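Local coordinates for protein acyl-coenzyme A oxidase (Caenorhabditis elegans, PDB 5K3I) that catalyses the first step of peroxisomal beta-oxidation, using FAD and oxygen to desaturate acyl-CoA thioesters to trans-2-enoyl-CoA with release of hydrogen peroxide, at residues L390-T395 with M438-Q443; R501-A506 with N532-L537. The protein carries 1 engineered substitution. One frame throughout, in Å; residues are numbered along the deposited sequence.

Contact 1 (L390-T395 with M438-Q443); sequences LKSVVT and MVMLLQ. With FAD (flavin-adenine dinucleotide), chain I.
Lys391 lays its CE against CG of Met440 at 4.1 Å and then carries its ammonium on to two main-chain carbonyls, so that NZ is gripped by the oxygens of Gly430 and Tyr433. Tyr433 belongs to the substrate site by similarity and precedes Ala434, the engineered residue at the position predicted for the proton acceptor. The middle of the contact is Ser392. Its OG, anti to the carbonyl carbon (chi1 -38°), folds back to bond to Ser388 O one turn earlier in its own helix, while OG also touches CB of Met440 at 3.3 Å. The CB of Ser392 meets CD2 of Leu441 at 3.7 Å, and the same methyl is a looser 4.5 Å from CG2 of Val393. The joint is mainly dispersive: the Lys391 and Ser392 polar groups find their bonding partners outside the two segments. Cutting Leu441 back to an alanine is likely to leave CB of Ser392 and the Val393 methyl without their partner and to open a gap near the bound ATP. That nucleotide is held from this side by Ser392 O, which accepts a bond from its N6. The far side of helix 437-456 faces FAD: CG2 of Val439 lies 3.6 Å from C5A of the FAD adenine, CD1 of Leu442 3.9 Å from C2A, and CB of Met438 3.4 Å from the ribose oxygen O2B. Met438 also packs on Arg343 of the second subunit. The axes of the two segments come within 8.7 Å, their N-to-C directions 134° apart; helix 520-553 packs against Leu390 and Leu441, and helix 292-319 covers Leu390 and Met440, which touches Arg295, so the pair is buried among helices.

Contact 2 (R501-A506 with N532-L537); sequences RQTLKA and NRASRL. With ATP (adenosine-5'-triphosphate), chain J.
Van der Waals packing comes first: Gln502 lies against Ala534 and Leu537, its CB against CD1 of Leu537 at 3.8 Å and its CG close over the backbone of Ala534. The methyl of Ala534 sits by OG1 of Thr503 at 3.6 Å, and with a small residue at that point the two helices approach to 4.8 Å between the CA atoms of Thr503 and Ala534. The polar ends are settled outside. With CG anti to the backbone N (chi1 179°) and the chain bent at the next bond, Gln502 swings its amide across CB of Arg533, NE2 at 3.8 Å, and NE2 bonds to Glu530; OG1 of Thr503 bonds to Ala499 O. Charge is the third kind of interaction. Arg533 gives a weak but nearly straight bond from NE to O1G of ATP (3.4 Å, 169°), in the guanidinium plane, while O2A of ATP lies over one face, offset toward the rim, and NH2 is 3.1 Å from O1A of ATP. The guanidinium of Arg536 is sandwiched between Asn532 O and O3A of ATP, with NH1 3.0 Å from that O3A. Despite a weak, long ion pair from Arg533 to Glu530 and a magnesium ion nearby, the arginines would probably help to offset the triphosphate charge. Tyr581, touching Gln502, Arg533 and Leu537, also bonds to ATP, as does Gln404 of the second subunit. In this C-terminal helical part of an acyl-CoA oxidase the two segment axes run nearly antiparallel (157°), helix 520-553 lining the ATP site shared by the dimer.

How the contacts relate
Both contacts are buried, but contact 1 lies about 12 Å from the centre of the chain to its own centre and contact 2 about 24 Å, farther out though just as buried. They share no helix; instead the 532-537 segment of contact 2 packs on the 438-443 segment of contact 1, where Ser535 OG probably bonds to Leu441 O at 2.6 Å. Contact 1 joins helices of the C-alpha1 domain between FAD and ATP. Contact 2 joins two more C-terminal helices and adds arginines. The same nucleotide links them: contact 1 reaches the adenine by a main-chain carbonyl, while contact 2 meets mainly the phosphates through arginines, with Arg536 also beside the adenine.

Contact 1 (L390-T395 with M438-Q443)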
loop_
_atom_site.group_PDB
_atom_site.type_symbol
_atom_site.label_atom_id
_atom_site.label_comp_id
_atom_site.label_asym_id
_atom_site.label_seq_id
_atom_site.Cartn_x
_atom_site.Cartn_y
_atom_site.Cartn_z
ATOM N N LEU A 390 11.379 7.724 -14.664
ATOM C CA LEU A 390 11.424 8.354 -13.348
ATOM C C LEU A 390 10.051 8.399 -12.711
ATOM O O LEU A 390 9.912 8.132 -11.519
ATOM C CB LEU A 390 11.978 9.777 -13.432
ATOM C CG LEU A 390 13.474 10.035 -13.231
ATOM C CD1 LEU A 390 13.743 11.530 -13.345
ATOM C CD2 LEU A 390 13.926 9.517 -11.882
ATOM N N LYS A 391 9.020 8.710 -13.491
ATOM C CA LYS A 391 7.686 8.748 -12.915
ATOM C C LYS A 391 7.296 7.369 -12.399
ATOM O O LYS A 391 6.562 7.262 -11.415
ATOM C CB LYS A 391 6.687 9.295 -13.945
ATOM C CG LYS A 391 5.798 8.280 -14.653
ATOM C CD LYS A 391 4.646 7.923 -13.745
ATOM C CE LYS A 391 3.460 7.464 -14.455
ATOM N NZ LYS A 391 2.391 7.278 -13.459
ATOM N N SER A 392 7.800 6.305 -13.026
ATOM C CA SER A 392 7.438 4.955 -12.610
ATOM C C SER A 392 8.229 4.480 -11.388
ATOM O O SER A 392 7.652 3.861 -10.480
ATOM C CB SER A 392 7.619 3.985 -13.777
ATOM O OG SER A 392 7.231 4.591 -15.004
ATOM N N VAL A 393 9.540 4.742 -11.340
ATOM C CA VAL A 393 10.333 4.305 -10.192
ATOM C C VAL A 393 10.006 5.133 -8.960
ATOM O O VAL A 393 9.804 4.589 -7.867
ATOM C CB VAL A 393 11.836 4.353 -10.526
ATOM C CG1 VAL A 393 12.659 3.959 -9.299
ATOM C CG2 VAL A 393 12.148 3.442 -11.697
ATOM N N VAL A 394 9.937 6.460 -9.117
ATOM C CA VAL A 394 9.718 7.344 -7.975
ATOM C C VAL A 394 8.403 7.007 -7.297
ATOM O O VAL A 394 8.322 6.894 -6.070
ATOM C CB VAL A 394 9.733 8.816 -8.430
ATOM C CG1 VAL A 394 9.203 9.721 -7.332
ATOM C CG2 VAL A 394 11.127 9.231 -8.848
ATOM N N THR A 395 7.356 6.828 -8.093
ATOM C CA THR A 395 6.030 6.588 -7.553
ATOM C C THR A 395 5.958 5.255 -6.812
ATOM O O THR A 395 5.279 5.153 -5.782
ATOM C CB THR A 395 5.022 6.694 -8.696
ATOM O OG1 THR A 395 3.726 7.016 -8.182
ATOM C CG2 THR A 395 4.951 5.453 -9.521
ATOM N N MET A 438 3.798 0.192 -15.699
ATOM C CA MET A 438 4.318 -0.833 -16.593
ATOM C C MET A 438 4.493 -0.283 -17.997
ATOM O O MET A 438 5.474 -0.592 -18.679
ATOM C CB MET A 438 3.370 -2.030 -16.615
ATOM C CG MET A 438 3.260 -2.793 -15.319
ATOM S SD MET A 438 4.886 -3.107 -14.624
ATOM C CE MET A 438 4.699 -4.835 -14.224
ATOM N N VAL A 439 3.557 0.554 -18.441
ATOM C CA VAL A 439 3.610 1.072 -19.801
ATOM C C VAL A 439 4.708 2.117 -19.931
ATOM O O VAL A 439 5.398 2.181 -20.953
ATOM C CB VAL A 439 2.234 1.624 -20.209
ATOM C CG1 VAL A 439 2.280 2.176 -21.634
ATOM C CG2 VAL A 439 1.179 0.544 -20.087
ATOM N N MET A 440 4.885 2.952 -18.907
ATOM C CA MET A 440 5.901 3.990 -18.981
ATOM C C MET A 440 7.304 3.405 -18.874
ATOM O O MET A 440 8.247 3.951 -19.456
ATOM C CB MET A 440 5.657 5.040 -17.907
ATOM C CG MET A 440 4.339 5.765 -18.079
ATOM S SD MET A 440 4.219 6.611 -19.664
ATOM C CE MET A 440 3.058 5.573 -20.553
ATOM N N LEU A 441 7.473 2.313 -18.122
ATOM C CA LEU A 441 8.762 1.618 -18.107
ATOM C C LEU A 441 9.099 1.015 -19.467
ATOM O O LEU A 441 10.263 1.042 -19.890
ATOM C CB LEU A 441 8.782 0.537 -17.022
ATOM C CG LEU A 441 8.857 1.017 -15.565
ATOM C CD1 LEU A 441 8.763 -0.147 -14.597
ATOM C CD2 LEU A 441 10.136 1.806 -15.330
ATOM N N LEU A 442 8.099 0.480 -20.175
ATOM C CA LEU A 442 8.352 -0.034 -21.527
ATOM C C LEU A 442 8.560 1.089 -22.533
ATOM O O LEU A 442 9.290 0.903 -23.513
ATOM C CB LEU A 442 7.215 -0.939 -21.997
ATOM C CG LEU A 442 7.067 -2.258 -21.234
ATOM C CD1 LEU A 442 5.744 -2.897 -21.583
ATOM C CD2 LEU A 442 8.220 -3.157 -21.615
ATOM N N GLN A 443 7.932 2.253 -22.313
ATOM C CA GLN A 443 8.210 3.428 -23.144
ATOM C C GLN A 443 9.682 3.809 -23.070
ATOM O O GLN A 443 10.313 4.093 -24.092
ATOM C CB GLN A 443 7.322 4.609 -22.729
ATOM C CG GLN A 443 6.935 5.606 -23.841
ATOM C CD GLN A 443 6.190 4.992 -25.021
ATOM O OE1 GLN A 443 5.795 3.829 -25.000
ATOM N NE2 GLN A 443 6.015 5.783 -26.074
HETATM P PA FAD I . -5.208 -0.038 -18.527
HETATM O O1A FAD I . -4.281 0.127 -19.702
HETATM O O2A FAD I . -6.621 -0.251 -19.024
HETATM O O5B FAD I . -4.691 -1.322 -17.651
HETATM C C5B FAD I . -3.318 -1.256 -17.353
HETATM C C4B FAD I . -2.883 -2.730 -17.171
HETATM O O4B FAD I . -2.798 -3.308 -18.331
HETATM C C3B FAD I . -1.480 -2.605 -16.568
HETATM O O3B FAD I . -1.284 -3.598 -15.656
HETATM C C2B FAD I . -0.516 -2.716 -17.760
HETATM O O2B FAD I . 0.537 -3.711 -17.372
HETATM C C1B FAD I . -1.218 -3.243 -18.723
HETATM N N9A FAD I . -1.092 -2.636 -20.029
HETATM C C8A FAD I . -1.922 -1.774 -20.647
HETATM N N7A FAD I . -1.408 -1.497 -21.841
HETATM C C5A FAD I . -0.250 -2.208 -21.974
HETATM C C6A FAD I . 0.697 -2.323 -22.973
HETATM N N6A FAD I . 0.929 -1.785 -24.287
HETATM N N1A FAD I . 1.756 -3.123 -22.804
HETATM C C2A FAD I . 1.911 -3.829 -21.655
HETATM N N3A FAD I . 0.992 -3.716 -20.683
HETATM C C4A FAD I . -0.076 -2.914 -20.848
HETATM N N1 FAD I . -7.293 10.616 -16.940
HETATM C C2 FAD I . -7.533 11.901 -17.611
HETATM O O2 FAD I . -7.682 11.925 -18.806
HETATM N N3 FAD I . -7.577 13.117 -16.766
HETATM C C4 FAD I . -7.385 13.014 -15.327
HETATM O O4 FAD I . -7.423 13.958 -14.651
HETATM C C4X FAD I . -7.146 11.689 -14.662
HETATM N N5 FAD I . -6.960 11.564 -13.234
HETATM C C5X FAD I . -6.716 10.235 -12.630
HETATM C C6 FAD I . -6.539 10.148 -11.241
HETATM C C7 FAD I . -6.313 8.881 -10.672
HETATM C C7M FAD I . -6.158 9.127 -9.156
HETATM C C8 FAD I . -6.267 7.720 -11.467
HETATM C C8M FAD I . -6.023 6.359 -10.832
HETATM C C9 FAD I . -6.451 7.820 -12.863
HETATM C C9A FAD I . -6.673 9.094 -13.430
HETATM N N10 FAD I . -6.868 9.227 -14.913
HETATM C C10 FAD I . -7.104 10.529 -15.493
HETATM C "C1'" FAD I . -6.821 8.062 -15.777
HETATM C "C2'" FAD I . -5.355 7.658 -16.056
HETATM O "O2'" FAD I . -4.765 8.516 -16.985
HETATM C "C3'" FAD I . -5.421 6.242 -16.605
HETATM O "O3'" FAD I . -6.122 5.506 -15.658
HETATM C "C4'" FAD I . -3.989 5.754 -16.745
HETATM O "O4'" FAD I . -3.455 6.287 -17.914
HETATM C "C5'" FAD I . -3.947 4.230 -16.854
HETATM O "O5'" FAD I . -4.423 3.838 -18.125
HETATM P P FAD I . -5.669 2.758 -18.071
HETATM O O1P FAD I . -6.712 3.230 -17.067
HETATM O O2P FAD I . -6.331 2.590 -19.403
HETATM O O3P FAD I . -5.118 1.291 -17.547
#

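Contact 2 (R501-A506 with N532-L537)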
loop_
_atom_site.group_PDB
_atom_site.type_symbol
_atom_site.label_atom_id
_atom_site.label_comp_id
_atom_site.label_asym_id
_atom_site.label_seq_id
_atom_site.Cartn_x
_atom_site.Cartn_y
_atom_site.Cartn_z
ATOM N N ARG A 501 24.694 -3.648 -18.586
ATOM C CA ARG A 501 24.715 -5.084 -18.857
ATOM C C ARG A 501 23.308 -5.648 -19.002
ATOM O O ARG A 501 23.053 -6.474 -19.884
ATOM C CB ARG A 501 25.502 -5.824 -17.778
ATOM C CG ARG A 501 26.009 -7.190 -18.222
ATOM C CD ARG A 501 26.450 -8.012 -17.011
ATOM N NE ARG A 501 25.378 -8.213 -16.039
ATOM C CZ ARG A 501 24.543 -9.244 -15.993
ATOM N NH1 ARG A 501 24.623 -10.228 -16.878
ATOM N NH2 ARG A 501 23.622 -9.281 -15.036
ATOM N N GLN A 502 22.370 -5.196 -18.165
ATOM C CA GLN A 502 20.984 -5.644 -18.297
ATOM C C GLN A 502 20.315 -5.050 -19.534
ATOM O O GLN A 502 19.521 -5.724 -20.196
ATOM C CB GLN A 502 20.194 -5.288 -17.038
ATOM C CG GLN A 502 18.728 -5.686 -17.074
ATOM C CD GLN A 502 18.522 -7.184 -17.169
ATOM O OE1 GLN A 502 19.292 -7.976 -16.619
ATOM N NE2 GLN A 502 17.466 -7.583 -17.864
ATOM N N THR A 503 20.604 -3.785 -19.846
ATOM C CA THR A 503 20.079 -3.178 -21.069
ATOM C C THR A 503 20.529 -3.929 -22.322
ATOM O O THR A 503 19.704 -4.320 -23.156
ATOM C CB THR A 503 20.506 -1.717 -21.151
ATOM O OG1 THR A 503 20.000 -1.002 -20.019
ATOM C CG2 THR A 503 19.989 -1.084 -22.420
ATOM N N LEU A 504 21.838 -4.140 -22.477
ATOM C CA LEU A 504 22.313 -4.882 -23.641
ATOM C C LEU A 504 21.829 -6.325 -23.612
ATOM O O LEU A 504 21.530 -6.904 -24.662
ATOM C CB LEU A 504 23.838 -4.815 -23.743
ATOM C CG LEU A 504 24.446 -3.411 -23.848
ATOM C CD1 LEU A 504 25.965 -3.457 -23.746
ATOM C CD2 LEU A 504 24.006 -2.735 -25.137
ATOM N N LYS A 505 21.756 -6.929 -22.426
ATOM C CA LYS A 505 21.288 -8.309 -22.342
ATOM C C LYS A 505 19.829 -8.429 -22.769
ATOM O O LYS A 505 19.475 -9.307 -23.566
ATOM C CB LYS A 505 21.469 -8.844 -20.926
ATOM C CG LYS A 505 20.993 -10.262 -20.761
ATOM C CD LYS A 505 21.186 -10.752 -19.352
ATOM C CE LYS A 505 20.666 -12.161 -19.204
ATOM N NZ LYS A 505 20.266 -12.427 -17.809
ATOM N N ALA A 506 18.969 -7.548 -22.251
ATOM C CA ALA A 506 17.552 -7.617 -22.588
ATOM C C ALA A 506 17.322 -7.271 -24.054
ATOM O O ALA A 506 16.505 -7.914 -24.726
ATOM C CB ALA A 506 16.739 -6.694 -21.683
ATOM N N ASN A 532 11.777 -4.181 -18.790
ATOM C CA ASN A 532 11.496 -3.272 -17.684
ATOM C C ASN A 532 12.539 -3.370 -16.579
ATOM O O ASN A 532 12.704 -2.415 -15.818
ATOM C CB ASN A 532 10.098 -3.515 -17.127
ATOM C CG ASN A 532 9.024 -2.790 -17.920
ATOM O OD1 ASN A 532 9.333 -2.013 -18.818
ATOM N ND2 ASN A 532 7.764 -3.053 -17.599
ATOM N N ARG A 533 13.238 -4.502 -16.470
ATOM C CA ARG A 533 14.363 -4.585 -15.544
ATOM C C ARG A 533 15.450 -3.602 -15.933
ATOM O O ARG A 533 16.086 -2.992 -15.068
ATOM C CB ARG A 533 14.930 -6.002 -15.502
ATOM C CG ARG A 533 13.882 -7.023 -15.207
ATOM C CD ARG A 533 14.450 -8.378 -14.921
ATOM N NE ARG A 533 13.896 -8.786 -13.631
ATOM C CZ ARG A 533 13.017 -9.765 -13.462
ATOM N NH1 ARG A 533 12.661 -10.524 -14.489
ATOM N NH2 ARG A 533 12.550 -10.037 -12.253
ATOM N N ALA A 534 15.672 -3.434 -17.240
ATOM C CA ALA A 534 16.667 -2.483 -17.733
ATOM C C ALA A 534 16.252 -1.038 -17.447
ATOM O O ALA A 534 17.019 -0.262 -16.861
ATOM C CB ALA A 534 16.898 -2.691 -19.228
ATOM N N SER A 535 15.047 -0.654 -17.885
ATOM C CA SER A 535 14.461 0.648 -17.562
ATOM C C SER A 535 14.657 1.021 -16.099
ATOM O O SER A 535 15.111 2.125 -15.775
ATOM C CB SER A 535 12.974 0.606 -17.906
ATOM O OG SER A 535 12.759 0.483 -19.298
ATOM N N ARG A 536 14.334 0.086 -15.206
ATOM C CA ARG A 536 14.362 0.359 -13.773
ATOM C C ARG A 536 15.781 0.665 -13.294
ATOM O O ARG A 536 16.019 1.658 -12.596
ATOM C CB ARG A 536 13.761 -0.842 -13.033
ATOM C CG ARG A 536 13.154 -0.560 -11.680
ATOM C CD ARG A 536 12.506 -1.836 -11.142
ATOM N NE ARG A 536 11.386 -2.267 -11.982
ATOM C CZ ARG A 536 11.304 -3.459 -12.570
ATOM N NH1 ARG A 536 12.277 -4.341 -12.408
ATOM N NH2 ARG A 536 10.259 -3.769 -13.326
ATOM N N LEU A 537 16.740 -0.175 -13.679
ATOM C CA LEU A 537 18.139 0.060 -13.334
ATOM C C LEU A 537 18.687 1.353 -13.929
ATOM O O LEU A 537 19.428 2.085 -13.259
ATOM C CB LEU A 537 18.979 -1.120 -13.803
ATOM C CG LEU A 537 18.709 -2.468 -13.134
ATOM C CD1 LEU A 537 19.561 -3.553 -13.768
ATOM C CD2 LEU A 537 18.984 -2.375 -11.641
HETATM P PG ATP J . 14.335 -6.727 -9.686
HETATM O O1G ATP J . 14.813 -6.726 -11.115
HETATM O O2G ATP J . 15.243 -6.264 -8.563
HETATM O O3G ATP J . 13.550 -7.969 -9.345
HETATM P PB ATP J . 11.768 -5.722 -9.059
HETATM O O1B ATP J . 11.730 -6.919 -8.148
HETATM O O2B ATP J . 11.399 -4.403 -8.437
HETATM O O3B ATP J . 13.234 -5.555 -9.731
HETATM P PA ATP J . 10.252 -7.374 -10.878
HETATM O O1A ATP J . 10.883 -8.496 -10.111
HETATM O O2A ATP J . 10.442 -7.424 -12.374
HETATM O O3A ATP J . 10.753 -5.936 -10.303
HETATM O "O5'" ATP J . 8.701 -7.362 -10.451
HETATM C "C5'" ATP J . 8.330 -7.530 -9.078
HETATM C "C4'" ATP J . 6.910 -7.024 -8.855
HETATM O "O4'" ATP J . 6.909 -5.635 -8.493
HETATM C "C3'" ATP J . 6.116 -7.138 -10.138
HETATM O "O3'" ATP J . 4.801 -7.543 -9.799
HETATM C "C2'" ATP J . 6.019 -5.738 -10.681
HETATM O "O2'" ATP J . 4.747 -5.530 -11.272
HETATM C "C1'" ATP J . 6.141 -4.872 -9.443
HETATM N N9 ATP J . 6.759 -3.593 -9.864
HETATM C C8 ATP J . 8.039 -3.431 -10.235
HETATM N N7 ATP J . 8.276 -2.135 -10.587
HETATM C C5 ATP J . 7.119 -1.459 -10.445
HETATM C C6 ATP J . 6.675 -0.062 -10.649
HETATM N N6 ATP J . 7.552 0.881 -11.084
HETATM N N1 ATP J . 5.378 0.237 -10.386
HETATM C C2 ATP J . 4.504 -0.693 -9.955
HETATM N N3 ATP J . 4.849 -1.979 -9.753
HETATM C C4 ATP J . 6.118 -2.422 -9.976
#